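Local coordinates for Lmo2445 protein (Listeria monocytogenes EGD-e, PDB 5HZL) that is of unknown function but is a secreted, internalin-like leucine-rich-repeat protein that binds calcium ions, at residues Ala18-Ile21 with Glu22-Val26; Leu69-Leu72 with Asn73-Val76; Val127-Gln131 with Asn132-Phe136. All coordinates share one frame; numbering follows the deposited sequence.

Contact 1: Ala18-Ile21 with Glu22-Val26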
loop_
_atom_site.group_PDB
_atom_site.type_symbol
_atom_site.label_atom_id
_atom_site.label_comp_id
_atom_site.label_asym_id
_atom_site.label_seq_id
_atom_site.Cartn_x
_atom_site.Cartn_y
_atom_site.Cartn_z
ATOM N N ALA A 18 -8.123 -17.066 -32.267
ATOM C CA ALA A 18 -8.452 -18.170 -31.368
ATOM C C ALA A 18 -9.679 -17.834 -30.542
ATOM O O ALA A 18 -10.015 -16.654 -30.408
ATOM C CB ALA A 18 -7.279 -18.462 -30.445
ATOM N N PRO A 19 -10.359 -18.862 -29.991
ATOM C CA PRO A 19 -11.523 -18.563 -29.133
ATOM C C PRO A 19 -11.090 -17.834 -27.858
ATOM O O PRO A 19 -9.960 -18.023 -27.373
ATOM C CB PRO A 19 -12.111 -19.947 -28.785
ATOM C CG PRO A 19 -11.457 -20.914 -29.698
ATOM C CD PRO A 19 -10.141 -20.312 -30.128
ATOM N N ILE A 20 -11.985 -17.020 -27.315
ATOM C CA ILE A 20 -11.677 -16.267 -26.101
ATOM C C ILE A 20 -11.291 -17.200 -24.954
ATOM O O ILE A 20 -10.307 -16.925 -24.265
ATOM C CB ILE A 20 -12.838 -15.349 -25.702
ATOM C CG1 ILE A 20 -13.136 -14.366 -26.843
ATOM C CG2 ILE A 20 -12.480 -14.573 -24.445
ATOM C CD1 ILE A 20 -14.393 -13.547 -26.669
ATOM N N ILE A 21 -12.023 -18.307 -24.781
ATOM C CA ILE A 21 -11.748 -19.282 -23.702
ATOM C C ILE A 21 -10.372 -19.963 -23.840
ATOM O O ILE A 21 -9.806 -20.450 -22.847
ATOM C CB ILE A 21 -12.887 -20.344 -23.555
ATOM C CG1 ILE A 21 -12.867 -21.044 -22.184
ATOM C CG2 ILE A 21 -12.862 -21.357 -24.690
ATOM C CD1 ILE A 21 -12.949 -20.099 -21.003
ATOM N N GLU A 22 -9.839 -20.023 -25.063
ATOM C CA GLU A 22 -8.502 -20.607 -25.248
ATOM C C GLU A 22 -7.450 -19.557 -24.921
ATOM O O GLU A 22 -6.414 -19.870 -24.353
ATOM C CB GLU A 22 -8.279 -21.177 -26.642
ATOM C CG GLU A 22 -9.120 -22.412 -26.956
ATOM C CD GLU A 22 -8.677 -23.126 -28.236
ATOM O OE1 GLU A 22 -7.748 -22.626 -28.935
ATOM O OE2 GLU A 22 -9.256 -24.197 -28.533
ATOM N N ALA A 23 -7.731 -18.309 -25.275
ATOM C CA ALA A 23 -6.796 -17.218 -24.995
ATOM C C ALA A 23 -6.723 -16.906 -23.495
ATOM O O ALA A 23 -5.639 -16.704 -22.943
ATOM C CB ALA A 23 -7.189 -15.961 -25.774
ATOM N N PHE A 24 -7.885 -16.873 -22.847
ATOM C CA PHE A 24 -7.956 -16.546 -21.428
ATOM C C PHE A 24 -8.825 -17.591 -20.732
ATOM O O PHE A 24 -10.019 -17.400 -20.615
ATOM C CB PHE A 24 -8.539 -15.139 -21.273
ATOM C CG PHE A 24 -7.911 -14.111 -22.189
ATOM C CD1 PHE A 24 -6.653 -13.586 -21.921
ATOM C CD2 PHE A 24 -8.591 -13.658 -23.316
ATOM C CE1 PHE A 24 -6.079 -12.642 -22.759
ATOM C CE2 PHE A 24 -8.026 -12.700 -24.158
ATOM C CZ PHE A 24 -6.767 -12.190 -23.875
ATOM N N PRO A 25 -8.224 -18.709 -20.276
ATOM C CA PRO A 25 -8.988 -19.790 -19.655
ATOM C C PRO A 25 -9.405 -19.649 -18.177
ATOM O O PRO A 25 -9.130 -20.524 -17.361
ATOM C CB PRO A 25 -8.105 -21.030 -19.913
ATOM C CG PRO A 25 -6.741 -20.506 -20.018
ATOM C CD PRO A 25 -6.832 -19.112 -20.545
ATOM N N VAL A 26 -10.087 -18.557 -17.864
ATOM C CA VAL A 26 -10.619 -18.278 -16.544
ATOM C C VAL A 26 -12.007 -17.755 -16.881
ATOM O O VAL A 26 -12.122 -16.689 -17.508
ATOM C CB VAL A 26 -9.801 -17.215 -15.789
ATOM C CG1 VAL A 26 -10.490 -16.823 -14.490
ATOM C CG2 VAL A 26 -8.390 -17.709 -15.514
#
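A23 and F24 donate their backbone N-H groups back to P19 and I20, and these two bonds make the short helix 20-23. A23 N meets P19 O at 3.1 Å, in the carbonyl plane (N-H...O angle 156°), and F24 N reaches I20 O at 2.8 Å along a straighter path (163°). E22 N adds a weak bond to P19 O, also 3.1 Å long. P19 stands at the N-cap at the end of strand 18-19, where its extended backbone turns into the helix and its carbonyl takes the first helical bonds. At the other end, P25 has no N-H for I21 O and rests its CB 3.4 Å from that oxygen; centred on P25, an inverse gamma turn then leads the chain away.

Round the helical turn the side chains pack back on what precedes them. With CG beside its own backbone N (chi1 -68°) and the rest extended, E22 runs back across the proline ring, its OE1 3.5 Å from P19 CD. F24 CD2 lies 4.2 Å from I20 CG2, while A23 CB sits over one face of the F24 ring, near its rim.

The turn belongs to the N-terminal internalin-type region, related by sequence to EF-hands, and I20 pairs through its backbone with calcium-binding D44. Buried I20 packs on A30, I33 and A34 of helix 27-36; it and buried F24 touch I46 of strand 45-46, the antiparallel partner of strand 18-19.

Contact 2: Leu69-Leu72 with Asn73-Val76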
loop_
_atom_site.group_PDB
_atom_site.type_symbol
_atom_site.label_atom_id
_atom_site.label_comp_id
_atom_site.label_asym_id
_atom_site.label_seq_id
_atom_site.Cartn_x
_atom_site.Cartn_y
_atom_site.Cartn_z
ATOM N N LEU A 69 -5.661 -13.385 -12.879
ATOM C CA LEU A 69 -5.202 -12.247 -13.685
ATOM C C LEU A 69 -3.969 -12.485 -14.543
ATOM O O LEU A 69 -3.815 -11.838 -15.570
ATOM C CB LEU A 69 -4.935 -11.019 -12.802
ATOM C CG LEU A 69 -6.131 -10.325 -12.164
ATOM C CD1 LEU A 69 -5.658 -9.265 -11.187
ATOM C CD2 LEU A 69 -7.040 -9.715 -13.219
ATOM N N SER A 70 -3.097 -13.391 -14.132
ATOM C CA SER A 70 -1.870 -13.655 -14.892
ATOM C C SER A 70 -2.166 -14.135 -16.315
ATOM O O SER A 70 -1.347 -13.993 -17.221
ATOM C CB SER A 70 -0.947 -14.617 -14.141
ATOM O OG SER A 70 -1.571 -15.854 -13.915
ATOM N N VAL A 71 -3.358 -14.690 -16.484
ATOM C CA VAL A 71 -3.847 -15.142 -17.789
ATOM C C VAL A 71 -3.862 -14.022 -18.853
ATOM O O VAL A 71 -3.722 -14.316 -20.047
ATOM C CB VAL A 71 -5.228 -15.819 -17.611
ATOM C CG1 VAL A 71 -6.091 -15.742 -18.841
ATOM C CG2 VAL A 71 -5.046 -17.262 -17.145
ATOM N N LEU A 72 -4.011 -12.764 -18.420
ATOM C CA LEU A 72 -4.000 -11.597 -19.322
ATOM C C LEU A 72 -2.701 -11.521 -20.145
ATOM O O LEU A 72 -2.711 -11.038 -21.294
ATOM C CB LEU A 72 -4.228 -10.294 -18.553
ATOM C CG LEU A 72 -5.611 -10.117 -17.911
ATOM C CD1 LEU A 72 -5.657 -8.883 -17.019
ATOM C CD2 LEU A 72 -6.718 -10.049 -18.959
ATOM N N ASN A 73 -1.598 -12.003 -19.564
ATOM C CA ASN A 73 -0.312 -12.057 -20.268
ATOM C C ASN A 73 -0.271 -13.013 -21.472
ATOM O O ASN A 73 0.734 -13.061 -22.185
ATOM C CB ASN A 73 0.822 -12.346 -19.292
ATOM C CG ASN A 73 1.113 -11.168 -18.394
ATOM O OD1 ASN A 73 1.108 -10.028 -18.850
ATOM N ND2 ASN A 73 1.406 -11.429 -17.126
ATOM N N ASN A 74 -1.349 -13.766 -21.695
ATOM C CA ASN A 74 -1.438 -14.640 -22.866
ATOM C C ASN A 74 -1.609 -13.834 -24.132
ATOM O O ASN A 74 -1.533 -14.393 -25.200
ATOM C CB ASN A 74 -2.593 -15.642 -22.773
ATOM C CG ASN A 74 -2.359 -16.719 -21.728
ATOM O OD1 ASN A 74 -1.311 -16.772 -21.078
ATOM N ND2 ASN A 74 -3.344 -17.595 -21.562
ATOM N N GLU A 75 -1.871 -12.538 -24.015
ATOM C CA GLU A 75 -2.020 -11.681 -25.183
ATOM C C GLU A 75 -1.492 -10.283 -24.881
ATOM O O GLU A 75 -0.991 -10.013 -23.793
ATOM C CB GLU A 75 -3.493 -11.600 -25.617
ATOM C CG GLU A 75 -4.178 -12.930 -25.916
ATOM C CD GLU A 75 -3.530 -13.731 -27.038
ATOM O OE1 GLU A 75 -2.712 -13.193 -27.831
ATOM O OE2 GLU A 75 -3.862 -14.923 -27.120
ATOM N N VAL A 76 -1.603 -9.408 -25.868
ATOM C CA VAL A 76 -1.171 -8.029 -25.761
ATOM C C VAL A 76 -2.343 -7.124 -26.149
ATOM O O VAL A 76 -2.815 -7.182 -27.289
ATOM C CB VAL A 76 0.020 -7.750 -26.713
ATOM C CG1 VAL A 76 0.397 -6.271 -26.694
ATOM C CG2 VAL A 76 1.213 -8.626 -26.354
#
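V71 and N74 meet in a local 3-10 turn that carries the chain beyond helix 66-70, on the connection between the neighbouring parallel strands 56-58 and 82-84. Three successive backbone bonds, each spanning three residues, define it: N73 N to S70 O at 3.1 Å, N74 N to V71 O at 2.9 Å and E75 N to L72 O at 3.2 Å. Every donor stands well above the plane of its acceptor carbonyl, about 50° in the first two, as the tight winding demands.

Asparagine suits both positions at the end of the turn because a short amide can reach backbone groups of other segments. A chi1 of -70° turns the N74 amide off its own carbonyl carbon and over V71 O, with CB and CG each 3.2 Å from that oxygen, and its ND2 goes on to bond A23 O in the N-terminal region. N73 sets its CB 3.4 Å from S70 O and spends its amide the other way, ND2 on D95 O and OD1 weakly on A99 N. S70 OG turns back to E67 O, satisfying the hydroxyl within the helix. Short helical and 3-10 segments opposite the parallel sheet are a known feature of leucine-rich-repeat coils, and this one fits that pattern.

Contact 3: Val127-Gln131 with Asn132-Phe136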
loop_
_atom_site.group_PDB
_atom_site.type_symbol
_atom_site.label_atom_id
_atom_site.label_comp_id
_atom_site.label_asym_id
_atom_site.label_seq_id
_atom_site.Cartn_x
_atom_site.Cartn_y
_atom_site.Cartn_z
ATOM N N VAL A 127 -2.213 5.585 -10.078
ATOM C CA VAL A 127 -2.420 4.278 -9.473
ATOM C C VAL A 127 -3.224 4.452 -8.173
ATOM O O VAL A 127 -2.827 5.222 -7.324
ATOM C CB VAL A 127 -1.048 3.567 -9.273
ATOM C CG1 VAL A 127 -0.127 4.329 -8.323
ATOM C CG2 VAL A 127 -1.221 2.153 -8.766
ATOM N N ASP A 128 -4.371 3.776 -8.057
ATOM C CA ASP A 128 -5.258 3.816 -6.865
ATOM C C ASP A 128 -5.201 2.437 -6.190
ATOM O O ASP A 128 -5.901 1.508 -6.585
ATOM C CB ASP A 128 -6.708 4.180 -7.250
ATOM C CG ASP A 128 -7.676 4.278 -6.024
ATOM O OD1 ASP A 128 -7.226 4.229 -4.852
ATOM O OD2 ASP A 128 -8.915 4.427 -6.236
ATOM N N LEU A 129 -4.347 2.324 -5.174
ATOM C CA LEU A 129 -4.144 1.087 -4.419
ATOM C C LEU A 129 -4.655 1.218 -2.989
ATOM O O LEU A 129 -4.234 0.496 -2.089
ATOM C CB LEU A 129 -2.656 0.732 -4.432
ATOM C CG LEU A 129 -2.095 0.336 -5.793
ATOM C CD1 LEU A 129 -0.578 0.404 -5.812
ATOM C CD2 LEU A 129 -2.578 -1.053 -6.187
ATOM N N SER A 130 -5.592 2.131 -2.792
ATOM C CA SER A 130 -6.165 2.348 -1.485
ATOM C C SER A 130 -7.022 1.154 -1.035
ATOM O O SER A 130 -7.654 0.497 -1.846
ATOM C CB SER A 130 -7.040 3.597 -1.533
ATOM O OG SER A 130 -8.092 3.443 -2.477
ATOM N N GLN A 131 -7.011 0.889 0.266
ATOM C CA GLN A 131 -7.801 -0.168 0.879
ATOM C C GLN A 131 -7.431 -1.591 0.518
ATOM O O GLN A 131 -8.268 -2.502 0.513
ATOM C CB GLN A 131 -9.297 0.122 0.739
ATOM C CG GLN A 131 -9.694 1.383 1.503
ATOM C CD GLN A 131 -11.168 1.696 1.421
ATOM O OE1 GLN A 131 -11.797 1.632 0.360
ATOM N NE2 GLN A 131 -11.722 2.073 2.538
ATOM N N ASN A 132 -6.149 -1.769 0.233
ATOM C CA ASN A 132 -5.594 -3.078 -0.054
ATOM C C ASN A 132 -4.970 -3.571 1.263
ATOM O O ASN A 132 -5.369 -3.101 2.330
ATOM C CB ASN A 132 -4.670 -3.020 -1.267
ATOM C CG ASN A 132 -5.447 -2.954 -2.571
ATOM O OD1 ASN A 132 -6.144 -3.902 -2.932
ATOM N ND2 ASN A 132 -5.291 -1.861 -3.308
ATOM N N ASN A 133 -4.023 -4.498 1.213
ATOM C CA ASN A 133 -3.475 -5.021 2.446
ATOM C C ASN A 133 -2.046 -5.490 2.275
ATOM O O ASN A 133 -1.752 -6.697 2.325
ATOM C CB ASN A 133 -4.367 -6.176 2.916
ATOM C CG ASN A 133 -4.045 -6.628 4.331
ATOM O OD1 ASN A 133 -3.505 -5.854 5.155
ATOM N ND2 ASN A 133 -4.391 -7.877 4.634
ATOM N N PHE A 134 -1.163 -4.506 2.106
ATOM C CA PHE A 134 0.259 -4.752 1.886
ATOM C C PHE A 134 1.060 -5.304 3.043
ATOM O O PHE A 134 2.024 -6.027 2.804
ATOM C CB PHE A 134 0.947 -3.488 1.382
ATOM C CG PHE A 134 0.422 -3.016 0.075
ATOM C CD1 PHE A 134 0.729 -3.706 -1.079
ATOM C CD2 PHE A 134 -0.384 -1.889 -0.007
ATOM C CE1 PHE A 134 0.237 -3.284 -2.300
ATOM C CE2 PHE A 134 -0.874 -1.456 -1.221
ATOM C CZ PHE A 134 -0.570 -2.155 -2.369
ATOM N N GLY A 135 0.665 -4.985 4.276
ATOM C CA GLY A 135 1.398 -5.428 5.454
ATOM C C GLY A 135 2.767 -4.793 5.316
ATOM O O GLY A 135 2.872 -3.589 5.034
ATOM N N PHE A 136 3.820 -5.596 5.449
ATOM C CA PHE A 136 5.196 -5.072 5.320
ATOM C C PHE A 136 5.728 -4.938 3.888
ATOM O O PHE A 136 6.850 -4.455 3.700
ATOM C CB PHE A 136 6.170 -5.884 6.173
ATOM C CG PHE A 136 5.870 -5.818 7.643
ATOM C CD1 PHE A 136 6.162 -4.666 8.365
ATOM C CD2 PHE A 136 5.316 -6.901 8.309
ATOM C CE1 PHE A 136 5.890 -4.590 9.723
ATOM C CE2 PHE A 136 5.045 -6.833 9.669
ATOM C CZ PHE A 136 5.328 -5.678 10.378
#
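N132 and L129 form the tight part of this local contact, at the ends of a type II beta turn. N132 ND2 gives a hydrogen bond to L129 O at 2.9 Å (N-H...O angle 159°); the oxygen lies close to the plane of the amide, but the donor stands high above the carbonyl plane. At a chi1 of -77° the amide folds under the turn. There its other partners belong to the preceding coil: ND2 also bonds A108 O, and OD1 accepts from A111 N and I113 N. An asparagine, with donor and acceptor on one short arm, is well matched to these backbone groups. Beside it, F134 CZ comes within 4.1 Å of L129 CB, and both side chains rest on I113; L129 continues to F116 and M152, F134 to L157. Buried S130 is held too: its OG donates to D128 OD1 at 2.6 Å. A weak bond from S130 N reaches the same oxygen, and N109 ND2 bonds the hydroxyl.

The outer side is looser. Q131 is exposed, with an extended chain whose OE1 accepts from N109 ND2. The third position of a type II turn requires positive phi, which favours glycine or asparagine; Q131 adopts it nonetheless (67°).

V127, L129, N132 and F134 fit the leucine-rich-repeat pattern LxxLxLxxNxL, in which apolar residues fill the core and the asparagine ties one coil to the previous one. Here its four hydrogen bonds probably hold the amide in one orientation and satisfy its polar atoms in the buried interior.

Overall arrangement
The three contacts come in series along an elongated chain. Contact 1 lies in the N-terminal calcium-binding region, and contact 2 follows helix 66-70 near the start of the leucine-rich repeats; their centres are about 10 Å apart and they touch, with F24 lying against V71 and E75. Contact 3 sits close to the middle of the chain, at the end of strand 126-128, the fourth strand of the seven-stranded parallel sheet. Its centre is about 22 Å from that of contact 2 and about 30 Å from that of contact 1, with no touch to either. Contacts 1 and 2 thus join the N-terminal cap to the repeats, whereas contact 3 binds coil to coil.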